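Local coordinates for DUF5751 domain-containing protein (Sulfolobus tokodaii, PDB 2RBG), which is of unknown function but folds as a compact alpha/beta domain around a five-stranded parallel sheet, with two chains in its assembly, at residues S11-N14 and D15-E18; N19-R22 and K23-D27; I53-A56 and L57-N60; K72-V75 and D76-L79; V100-S103 and K104-N108. All coordinates share one frame; numbering follows the deposited sequence.

Overall arrangement
Five local contacts sample the helical layers packed against a parallel sheet of strand order 64-70, 35-41, 6-11, 89-94, 117-121. Interactions 1 and 2 follow one another from the end of strand 6-11 into helix 17-31, and Val12 CG1 meets Tyr20 CE2 at 3.7 Å. Interaction 3 packs on that helix, its centre about 10 Å from that of interaction 2. Interactions 4 and 5 lie across the chain's centre from interactions 2 and 3, their own centres about 12 Å apart, joined where Val75 CG2 comes 3.4 Å from Phe101 CZ. Interactions 3 and 5 are farthest apart, about 27 Å between centres. Ser11 of interaction 1 bridges the groups through Phe101 and Met102. No active site or ligand has been assigned to this protein.

Interaction 1: S11-N14 and D15-E18; sequences SVNN and DNFE
The turn that carries strand 6-11 into helix 17-31 is closed here by backbone bonds and by the Phe17 ring. Asn16 N donates to Asn13 O at 2.9 Å, with the donor well above the carbonyl plane, 46° out of it. One residue on, Phe17 N reaches Asn14 O only weakly, at 3.4 Å. A bridging water adds to these bonds: it donates to Asn14 O at 2.6 Å and accepts from Glu18 N at 3.1 Å.

The Phe17 ring lies back along the turn. Its CG is anti to the carbonyl carbon (chi1 -77°), which sends the ring alongside the Asn14 side chain, the amide and ring planes 25° apart. Asn14 OD1 sits at the ring edge, 3.4 Å from Phe17 CE2, while Asn13 O stands over one face near the rim. Val12 CG2 approaches Phe17 CE1 obliquely at 3.7 Å, and Val12 CB packs on Asn16 CB at 3.8 Å. Asp95 OD2 takes bonds from Asn13 N and Asn16 ND2, tying the turn to the loop after strand 89-94. Such a tight strand-to-helix turn is the opening connection of a beta-alpha-beta unit.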
# COMPACT_ATOMS: atom_id res chain seq x y z
N SER A 11 13.62 -0.99 -6.67
CA SER A 11 14.91 -0.81 -6.03
C SER A 11 14.80 -1.41 -4.63
O SER A 11 14.17 -0.84 -3.75
CB SER A 11 15.28 0.67 -5.93
OG SER A 11 16.59 0.81 -5.41
N VAL A 12 15.39 -2.59 -4.46
CA VAL A 12 15.38 -3.29 -3.18
C VAL A 12 16.71 -3.98 -2.96
O VAL A 12 17.51 -4.12 -3.88
CB VAL A 12 14.27 -4.37 -3.13
CG1 VAL A 12 12.90 -3.74 -3.24
CG2 VAL A 12 14.48 -5.39 -4.25
N ASN A 13 16.94 -4.41 -1.72
CA ASN A 13 18.16 -5.13 -1.38
C ASN A 13 18.04 -6.50 -2.04
O ASN A 13 16.93 -6.96 -2.31
CB ASN A 13 18.29 -5.27 0.14
CG ASN A 13 18.48 -3.94 0.83
OD1 ASN A 13 19.45 -3.22 0.57
ND2 ASN A 13 17.56 -3.60 1.73
N ASN A 14 19.17 -7.15 -2.29
CA ASN A 14 19.16 -8.46 -2.95
C ASN A 14 18.27 -9.52 -2.30
O ASN A 14 17.67 -10.33 -3.00
CB ASN A 14 20.59 -9.02 -3.04
CG ASN A 14 21.53 -8.09 -3.78
OD1 ASN A 14 21.12 -7.37 -4.69
ND2 ASN A 14 22.80 -8.11 -3.40
N ASP A 15 18.19 -9.51 -0.97
CA ASP A 15 17.38 -10.50 -0.27
C ASP A 15 15.88 -10.33 -0.50
O ASP A 15 15.10 -11.21 -0.15
CB ASP A 15 17.68 -10.46 1.23
CG ASP A 15 17.05 -9.27 1.92
OD1 ASP A 15 17.08 -8.16 1.34
OD2 ASP A 15 16.52 -9.44 3.04
N ASN A 16 15.49 -9.21 -1.09
CA ASN A 16 14.08 -8.93 -1.34
C ASN A 16 13.58 -9.20 -2.76
O ASN A 16 12.38 -9.14 -3.01
CB ASN A 16 13.74 -7.48 -0.98
CG ASN A 16 13.45 -7.29 0.49
OD1 ASN A 16 12.72 -8.07 1.10
ND2 ASN A 16 13.99 -6.23 1.07
N PHE A 17 14.48 -9.50 -3.68
CA PHE A 17 14.07 -9.74 -5.07
C PHE A 17 13.01 -10.82 -5.26
O PHE A 17 12.01 -10.59 -5.94
CB PHE A 17 15.28 -10.05 -5.96
CG PHE A 17 16.09 -8.84 -6.32
CD1 PHE A 17 15.48 -7.72 -6.88
CD2 PHE A 17 17.47 -8.82 -6.10
CE1 PHE A 17 16.23 -6.59 -7.22
CE2 PHE A 17 18.22 -7.69 -6.44
CZ PHE A 17 17.60 -6.58 -6.99
N GLU A 18 13.22 -11.99 -4.68
CA GLU A 18 12.26 -13.07 -4.84
C GLU A 18 10.85 -12.67 -4.41
O GLU A 18 9.90 -12.85 -5.16
CB GLU A 18 12.72 -14.31 -4.07
CG GLU A 18 13.96 -14.95 -4.66
CD GLU A 18 14.39 -16.21 -3.93
OE1 GLU A 18 13.59 -17.17 -3.87
OE2 GLU A 18 15.52 -16.24 -3.41
O HOH W 1 15.95 -12.33 -3.25

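Interaction 2: N19-R22 and K23-D27; sequences NYFR and KIFLD
Phe21 and Ile24 make a CH-pi contact in which the methyl carbon Ile24 CD1 stands 3.8 Å from the centroid of the Phe21 ring and only 4° off its normal. The two side chains run side by side in the same direction. Ile24 CG1 is anti to the carbonyl carbon (chi1 -70°) and the chain extends beyond it, placing the terminal methyl over the ring centre. Phe25 meets the same ring differently: Phe25 CE2 lies at its edge, 4.2 Å from Phe21 CD2, and the two side chains run at a slant to each other.

Replacing Phe21 by an alanine would probably leave the Ile24 methyl without its aromatic face and open a gap beside Phe25.

Helix 17-31 is the crossover of the beta-alpha-beta unit that joins strands 6-11 and 35-41. Ile24 faces the sheet, touching Thr8 and Ile10, whereas Phe21 and Phe25 turn to helix 54-59.

Among the backbone bonds, Ile24 N to Tyr20 O is short at 2.9 Å and lies in the carbonyl plane. Phe25 N to Phe21 O is longer, 3.3 Å. The flanking bonds from Lys23 N to Asn19 O and Leu26 N to Arg22 O are weak. Two polar ends find partners outside this stretch: Tyr20 OH bonds Cys94 O, and Lys23 NZ forms a salt bridge with Asp76 of the second subunit.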
# COMPACT_ATOMS: atom_id res chain seq x y z
N ASN A 19 10.73 -12.10 -3.21
CA ASN A 19 9.42 -11.69 -2.71
C ASN A 19 8.80 -10.56 -3.52
O ASN A 19 7.60 -10.59 -3.82
CB ASN A 19 9.52 -11.26 -1.24
CG ASN A 19 9.90 -12.40 -0.32
OD1 ASN A 19 9.40 -13.51 -0.45
ND2 ASN A 19 10.79 -12.12 0.64
N TYR A 20 9.59 -9.56 -3.87
CA TYR A 20 9.06 -8.44 -4.64
C TYR A 20 8.67 -8.78 -6.07
O TYR A 20 7.70 -8.24 -6.58
CB TYR A 20 10.04 -7.26 -4.66
CG TYR A 20 9.91 -6.34 -3.46
CD1 TYR A 20 10.28 -6.76 -2.18
CD2 TYR A 20 9.42 -5.04 -3.61
CE1 TYR A 20 10.18 -5.90 -1.09
CE2 TYR A 20 9.32 -4.18 -2.52
CZ TYR A 20 9.70 -4.62 -1.26
OH TYR A 20 9.63 -3.76 -0.18
N PHE A 21 9.41 -9.68 -6.73
CA PHE A 21 9.03 -10.02 -8.09
C PHE A 21 7.72 -10.78 -8.12
O PHE A 21 7.01 -10.78 -9.13
CB PHE A 21 10.14 -10.79 -8.80
CG PHE A 21 11.06 -9.91 -9.59
CD1 PHE A 21 12.02 -9.13 -8.94
CD2 PHE A 21 10.91 -9.77 -10.97
CE1 PHE A 21 12.81 -8.23 -9.66
CE2 PHE A 21 11.69 -8.87 -11.70
CZ PHE A 21 12.64 -8.10 -11.04
N ARG A 22 7.38 -11.42 -7.01
CA ARG A 22 6.12 -12.13 -6.92
C ARG A 22 5.03 -11.07 -6.95
O ARG A 22 3.98 -11.25 -7.58
CB ARG A 22 6.05 -12.94 -5.62
CG ARG A 22 4.76 -13.72 -5.45
CD ARG A 22 4.76 -14.59 -4.19
NE ARG A 22 5.62 -15.77 -4.30
CZ ARG A 22 5.65 -16.75 -3.40
NH1 ARG A 22 4.86 -16.68 -2.33
NH2 ARG A 22 6.45 -17.79 -3.56
N LYS A 23 5.28 -9.94 -6.29
CA LYS A 23 4.32 -8.84 -6.26
C LYS A 23 4.19 -8.21 -7.65
O LYS A 23 3.09 -7.91 -8.11
CB LYS A 23 4.76 -7.75 -5.27
CG LYS A 23 4.73 -8.16 -3.81
CD LYS A 23 5.07 -6.96 -2.92
CE LYS A 23 4.86 -7.26 -1.45
NZ LYS A 23 3.42 -7.57 -1.17
N ILE A 24 5.33 -7.99 -8.30
CA ILE A 24 5.33 -7.38 -9.62
C ILE A 24 4.37 -8.07 -10.58
O ILE A 24 3.55 -7.42 -11.22
CB ILE A 24 6.75 -7.39 -10.23
CG1 ILE A 24 7.63 -6.41 -9.46
CG2 ILE A 24 6.69 -7.02 -11.72
CD1 ILE A 24 9.10 -6.46 -9.85
N PHE A 25 4.46 -9.39 -10.69
CA PHE A 25 3.59 -10.10 -11.61
C PHE A 25 2.12 -10.14 -11.18
O PHE A 25 1.23 -10.18 -12.03
CB PHE A 25 4.15 -11.49 -11.89
CG PHE A 25 5.39 -11.47 -12.75
CD1 PHE A 25 5.31 -11.06 -14.08
CD2 PHE A 25 6.64 -11.77 -12.21
CE1 PHE A 25 6.46 -10.96 -14.87
CE2 PHE A 25 7.79 -11.67 -12.99
CZ PHE A 25 7.70 -11.26 -14.32
N LEU A 26 1.87 -10.10 -9.88
CA LEU A 26 0.49 -10.08 -9.40
C LEU A 26 -0.13 -8.77 -9.90
O LEU A 26 -1.25 -8.75 -10.41
CB LEU A 26 0.45 -10.09 -7.86
CG LEU A 26 0.08 -11.38 -7.13
CD1 LEU A 26 1.14 -12.42 -7.38
CD2 LEU A 26 -0.04 -11.11 -5.64
N ASP A 27 0.62 -7.68 -9.76
CA ASP A 27 0.13 -6.38 -10.18
C ASP A 27 0.03 -6.24 -11.69
O ASP A 27 -0.94 -5.67 -12.20
CB ASP A 27 1.01 -5.27 -9.59
CG ASP A 27 0.86 -5.14 -8.09
OD1 ASP A 27 -0.28 -5.27 -7.59
OD2 ASP A 27 1.87 -4.91 -7.40

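Interaction 3: I53-A56 and L57-N60; sequences IREA and LLEN
Ile53 and Leu57 cross at a slant on the inner side of helix 54-59, a short helix that packs against helix 17-31 and follows directly on helix 46-52. Ile53 is the N-cap residue, and its CG1 lies between the backbone N and the carbonyl carbon (chi1 66°), which carries the chain over Leu57. There Ile53 CD1 is 3.9 Å from Leu57 CD2, and Ile53 CG1 lies equally close to Leu57 CG. The pair continues onto Phe21 and Phe25 of helix 17-31.

Glu55 and Glu59, one turn apart, also slant across each other, their carboxylate planes 54° apart. Glu55 bends at chi2 (55°) while Glu59 stays extended beyond CG, and the two OE2 atoms, Glu55 OE2 and Glu59 OE2, come to 2.7 Å. Two acid oxygens this close suggest that one of the two acids probably holds a proton and donates it to the other, which would relieve the repulsion expected between two charged groups.

The backbone supplies regular bonds, among them Leu57 N to Ile53 O at 3.0 Å and Leu58 N to Arg54 O at 2.9 Å. At the last turn Asn60, the first residue to leave helical angles, folds its amide back over the C-terminal end. Swapping Asn60 for an alanine would probably cost Ala56 O its side-chain donor, leaving the weak bond from the backbone N of that residue, and deprive Arg29 NE of the OD1 acceptor. As it stands, Asn60 ND2 donates to a lone pair of Ala56 O at 2.9 Å, in the carbonyl plane.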
# COMPACT_ATOMS: atom_id res chain seq x y z
N ILE A 53 15.18 -14.72 -9.33
CA ILE A 53 13.76 -14.63 -9.67
C ILE A 53 13.28 -15.67 -10.68
O ILE A 53 12.20 -15.53 -11.24
CB ILE A 53 13.41 -13.23 -10.21
CG1 ILE A 53 14.10 -12.99 -11.55
CG2 ILE A 53 13.83 -12.16 -9.21
CD1 ILE A 53 13.71 -11.69 -12.22
N ARG A 54 14.09 -16.70 -10.89
CA ARG A 54 13.74 -17.75 -11.84
C ARG A 54 12.31 -18.27 -11.66
O ARG A 54 11.56 -18.39 -12.64
CB ARG A 54 14.70 -18.93 -11.72
CG ARG A 54 14.42 -20.06 -12.70
CD ARG A 54 15.27 -21.29 -12.43
NE ARG A 54 15.04 -21.83 -11.09
CZ ARG A 54 15.89 -21.71 -10.08
NH1 ARG A 54 15.60 -22.23 -8.89
NH2 ARG A 54 17.05 -21.08 -10.25
N GLU A 55 11.93 -18.57 -10.42
CA GLU A 55 10.60 -19.08 -10.13
C GLU A 55 9.50 -18.10 -10.53
O GLU A 55 8.48 -18.49 -11.10
CB GLU A 55 10.48 -19.42 -8.64
CG GLU A 55 9.15 -20.04 -8.24
CD GLU A 55 8.81 -21.27 -9.06
OE1 GLU A 55 9.73 -22.07 -9.35
OE2 GLU A 55 7.62 -21.46 -9.40
N ALA A 56 9.71 -16.82 -10.25
CA ALA A 56 8.72 -15.80 -10.59
C ALA A 56 8.56 -15.73 -12.11
O ALA A 56 7.45 -15.61 -12.62
CB ALA A 56 9.15 -14.45 -10.04
N LEU A 57 9.68 -15.80 -12.83
CA LEU A 57 9.63 -15.75 -14.28
C LEU A 57 8.90 -16.95 -14.86
O LEU A 57 8.11 -16.81 -15.80
CB LEU A 57 11.05 -15.68 -14.85
CG LEU A 57 11.88 -14.48 -14.37
CD1 LEU A 57 13.24 -14.51 -15.04
CD2 LEU A 57 11.16 -13.19 -14.70
N LEU A 58 9.16 -18.13 -14.30
CA LEU A 58 8.52 -19.36 -14.77
C LEU A 58 7.01 -19.34 -14.53
O LEU A 58 6.23 -19.71 -15.40
CB LEU A 58 9.14 -20.57 -14.08
CG LEU A 58 8.50 -21.93 -14.36
CD1 LEU A 58 8.61 -22.26 -15.84
CD2 LEU A 58 9.19 -23.01 -13.53
N GLU A 59 6.61 -18.90 -13.34
CA GLU A 59 5.20 -18.85 -12.98
C GLU A 59 4.41 -17.87 -13.84
O GLU A 59 3.19 -18.00 -13.98
CB GLU A 59 5.05 -18.45 -11.51
CG GLU A 59 5.39 -19.54 -10.52
CD GLU A 59 5.25 -19.08 -9.09
OE1 GLU A 59 4.43 -18.18 -8.83
OE2 GLU A 59 5.95 -19.63 -8.21
N ASN A 60 5.10 -16.90 -14.41
CA ASN A 60 4.44 -15.89 -15.23
C ASN A 60 4.96 -15.86 -16.66
O ASN A 60 5.15 -14.80 -17.25
CB ASN A 60 4.62 -14.53 -14.54
CG ASN A 60 3.98 -14.51 -13.18
OD1 ASN A 60 2.76 -14.39 -13.06
ND2 ASN A 60 4.78 -14.65 -12.13

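Interaction 4: K72-V75 and D76-L79; sequences KNEV and DIFL
Glu74 O receives Ile77 N at 2.9 Å from well above the carbonyl plane (N-H...O angle 132°) and Phe78 N at 3.3 Å within it (164°), a tight first turn of helix 75-82 passing into regular helix, where Leu79 N bonds Val75 O at 3.0 Å.

Among the side chains, Val75 and Leu79 lie alongside each other and point the same way, Val75 CG1 meeting Leu79 CD1 at 3.9 Å. On another face of the helix, Ile77 CD1 reaches back to Glu74 CB at 4.1 Å. Glu74 is the N-cap residue, but its carboxylate turns back along the chain, and OE1 accepts from Lys71 N.

This is the N-terminal end of the helix that follows strand 64-70, an outermost strand of the parallel sheet within this chain. Val75 packs on Phe101 and Ile105 of helix 99-107, and the Phe78 ring meets Phe41 edge-to-face.

Asp76 CG sits between its backbone N and carbonyl carbon (chi1 59°), which swings OD1 back toward the helix start, where it takes a weak, bent bond from Ile77 N at 2.8 Å. A water bridges the same end of the helix, donating to Asn73 O at 3.0 Å and accepting from Asp76 N at 3.1 Å.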
# COMPACT_ATOMS: atom_id res chain seq x y z
N LYS A 72 22.83 2.82 -9.49
CA LYS A 72 22.24 4.10 -9.10
C LYS A 72 22.81 5.30 -9.87
O LYS A 72 22.12 6.30 -10.06
CB LYS A 72 22.39 4.30 -7.59
CG LYS A 72 21.62 3.26 -6.79
CD LYS A 72 21.75 3.47 -5.29
CE LYS A 72 20.98 2.40 -4.53
NZ LYS A 72 21.11 2.55 -3.06
N ASN A 73 24.05 5.18 -10.33
CA ASN A 73 24.69 6.25 -11.07
C ASN A 73 24.27 6.28 -12.54
O ASN A 73 24.66 7.17 -13.29
CB ASN A 73 26.22 6.12 -10.97
CG ASN A 73 26.73 4.84 -11.61
OD1 ASN A 73 26.65 4.68 -12.83
ND2 ASN A 73 27.26 3.94 -10.80
N GLU A 74 23.48 5.30 -12.95
CA GLU A 74 23.02 5.21 -14.34
C GLU A 74 21.56 5.62 -14.51
O GLU A 74 20.97 5.42 -15.57
CB GLU A 74 23.22 3.80 -14.88
CG GLU A 74 24.66 3.30 -14.81
CD GLU A 74 24.81 1.89 -15.33
OE1 GLU A 74 24.02 1.02 -14.93
OE2 GLU A 74 25.74 1.64 -16.13
N VAL A 75 20.98 6.20 -13.46
CA VAL A 75 19.59 6.62 -13.53
C VAL A 75 19.37 7.58 -14.69
O VAL A 75 18.29 7.61 -15.29
CB VAL A 75 19.14 7.30 -12.21
CG1 VAL A 75 17.67 7.71 -12.32
CG2 VAL A 75 19.33 6.34 -11.05
N ASP A 76 20.38 8.38 -15.02
CA ASP A 76 20.22 9.32 -16.12
C ASP A 76 20.02 8.62 -17.46
O ASP A 76 19.29 9.12 -18.32
CB ASP A 76 21.41 10.30 -16.18
CG ASP A 76 22.75 9.62 -16.36
OD1 ASP A 76 22.85 8.38 -16.26
OD2 ASP A 76 23.74 10.35 -16.59
N ILE A 77 20.63 7.45 -17.64
CA ILE A 77 20.47 6.70 -18.89
C ILE A 77 19.04 6.15 -18.93
O ILE A 77 18.37 6.18 -19.96
CB ILE A 77 21.46 5.52 -18.98
CG1 ILE A 77 22.90 6.05 -18.91
CG2 ILE A 77 21.25 4.77 -20.29
CD1 ILE A 77 23.95 4.95 -18.79
N PHE A 78 18.57 5.66 -17.78
CA PHE A 78 17.22 5.14 -17.68
C PHE A 78 16.20 6.21 -18.09
O PHE A 78 15.32 5.97 -18.91
CB PHE A 78 16.93 4.69 -16.25
CG PHE A 78 15.47 4.68 -15.91
CD1 PHE A 78 14.61 3.75 -16.48
CD2 PHE A 78 14.94 5.65 -15.07
CE1 PHE A 78 13.24 3.79 -16.22
CE2 PHE A 78 13.57 5.70 -14.80
CZ PHE A 78 12.72 4.77 -15.38
N LEU A 79 16.34 7.39 -17.50
CA LEU A 79 15.42 8.49 -17.80
C LEU A 79 15.48 8.92 -19.26
O LEU A 79 14.45 9.26 -19.85
CB LEU A 79 15.70 9.67 -16.87
CG LEU A 79 15.29 9.41 -15.42
CD1 LEU A 79 15.89 10.47 -14.50
CD2 LEU A 79 13.77 9.42 -15.32
O HOH W 2 22.62 9.37 -13.17

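Interaction 5: V100-S103 and K104-N108; sequences VFMS and KIVDN
Phe101 O is gripped by two backbone N-H groups: Ile105 N at 3.2 Å, in the carbonyl plane, and Lys104 N, whose bond is weak because its N-H...O angle is just 123°. Lys104 N also donates to Val100 O, while Val106 N to Met102 O, at 3.0 Å, is nearly straight.

The Phe101 and Ile105 side chains slant across one another in a CH-pi contact. Ile105 CD1 stands over the ring face, 3.8 Å from the centroid of Phe101 and 30° off the normal, leaning toward the Phe101 CZ rim at 3.4 Å. Phe101 CG is anti to the backbone N (chi1 175°), and Ile105 CG1 is anti to its own carbonyl carbon; the methyl thus comes back a full turn to meet the ring. Selenomethionine Met102, bent at chi2 and chi3, brings SE to 4.2 Å from Val106 CG2.

These pairs look mainly to different neighbours. Phe101 and Ile105 pack on Val75 of helix 75-82, though Phe101 also touches Ser11 of strand 6-11; Lys72 makes a cation-pi contact to the Phe101 ring. Met102 and Val106 instead lie on the sheet, both touching Val92 of strand 89-94, and Met102 also reaches Leu9 and Ser11 of strand 6-11.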
# COMPACT_ATOMS: atom_id res chain seq x y z
N VAL A 100 14.22 6.63 -0.23
CA VAL A 100 14.60 7.99 -0.60
C VAL A 100 15.01 8.02 -2.07
O VAL A 100 14.61 8.90 -2.83
CB VAL A 100 15.78 8.50 0.26
CG1 VAL A 100 16.24 9.86 -0.24
CG2 VAL A 100 15.36 8.59 1.72
N PHE A 101 15.80 7.03 -2.47
CA PHE A 101 16.26 6.93 -3.84
C PHE A 101 15.09 6.78 -4.81
O PHE A 101 14.94 7.58 -5.74
CB PHE A 101 17.19 5.72 -3.99
CG PHE A 101 17.62 5.46 -5.40
CD1 PHE A 101 18.42 6.37 -6.09
CD2 PHE A 101 17.23 4.29 -6.05
CE1 PHE A 101 18.83 6.13 -7.40
CE2 PHE A 101 17.63 4.04 -7.36
CZ PHE A 101 18.43 4.96 -8.04
N MSE A 102 14.27 5.77 -4.61
CA MSE A 102 13.13 5.53 -5.49
C MSE A 102 12.15 6.70 -5.51
O MSE A 102 11.61 7.04 -6.57
CB MSE A 102 12.39 4.25 -5.08
CG MSE A 102 11.19 3.93 -5.96
SE MSE A 102 11.64 3.83 -7.85
CE MSE A 102 12.53 2.15 -7.82
N SER A 103 11.92 7.32 -4.36
CA SER A 103 10.99 8.45 -4.29
C SER A 103 11.45 9.59 -5.19
O SER A 103 10.64 10.26 -5.83
CB SER A 103 10.86 8.95 -2.85
OG SER A 103 10.22 7.99 -2.04
N LYS A 104 12.76 9.82 -5.25
CA LYS A 104 13.31 10.88 -6.08
C LYS A 104 13.10 10.57 -7.56
O LYS A 104 12.73 11.44 -8.34
CB LYS A 104 14.80 11.07 -5.79
CG LYS A 104 15.46 12.17 -6.61
CD LYS A 104 16.89 12.43 -6.14
CE LYS A 104 17.76 11.18 -6.22
NZ LYS A 104 19.16 11.43 -5.78
N ILE A 105 13.34 9.31 -7.94
CA ILE A 105 13.16 8.89 -9.32
C ILE A 105 11.71 9.11 -9.75
O ILE A 105 11.45 9.65 -10.82
CB ILE A 105 13.52 7.39 -9.51
CG1 ILE A 105 15.01 7.18 -9.24
CG2 ILE A 105 13.19 6.95 -10.93
CD1 ILE A 105 15.46 5.74 -9.42
N VAL A 106 10.78 8.69 -8.90
CA VAL A 106 9.36 8.85 -9.20
C VAL A 106 9.02 10.33 -9.41
O VAL A 106 8.26 10.67 -10.32
CB VAL A 106 8.47 8.28 -8.08
CG1 VAL A 106 7.01 8.56 -8.37
CG2 VAL A 106 8.70 6.78 -7.95
N ASP A 107 9.58 11.20 -8.57
CA ASP A 107 9.32 12.63 -8.69
C ASP A 107 9.76 13.18 -10.04
O ASP A 107 9.20 14.17 -10.52
CB ASP A 107 10.04 13.42 -7.59
CG ASP A 107 9.51 13.12 -6.20
OD1 ASP A 107 8.28 12.91 -6.06
OD2 ASP A 107 10.31 13.11 -5.25
N ASN A 108 10.76 12.55 -10.65
CA ASN A 108 11.28 13.02 -11.93
C ASN A 108 10.70 12.34 -13.17
O ASN A 108 11.15 12.60 -14.28
CB ASN A 108 12.80 12.92 -11.96
CG ASN A 108 13.48 13.93 -11.05
OD1 ASN A 108 13.42 13.82 -9.83
ND2 ASN A 108 14.11 14.93 -11.66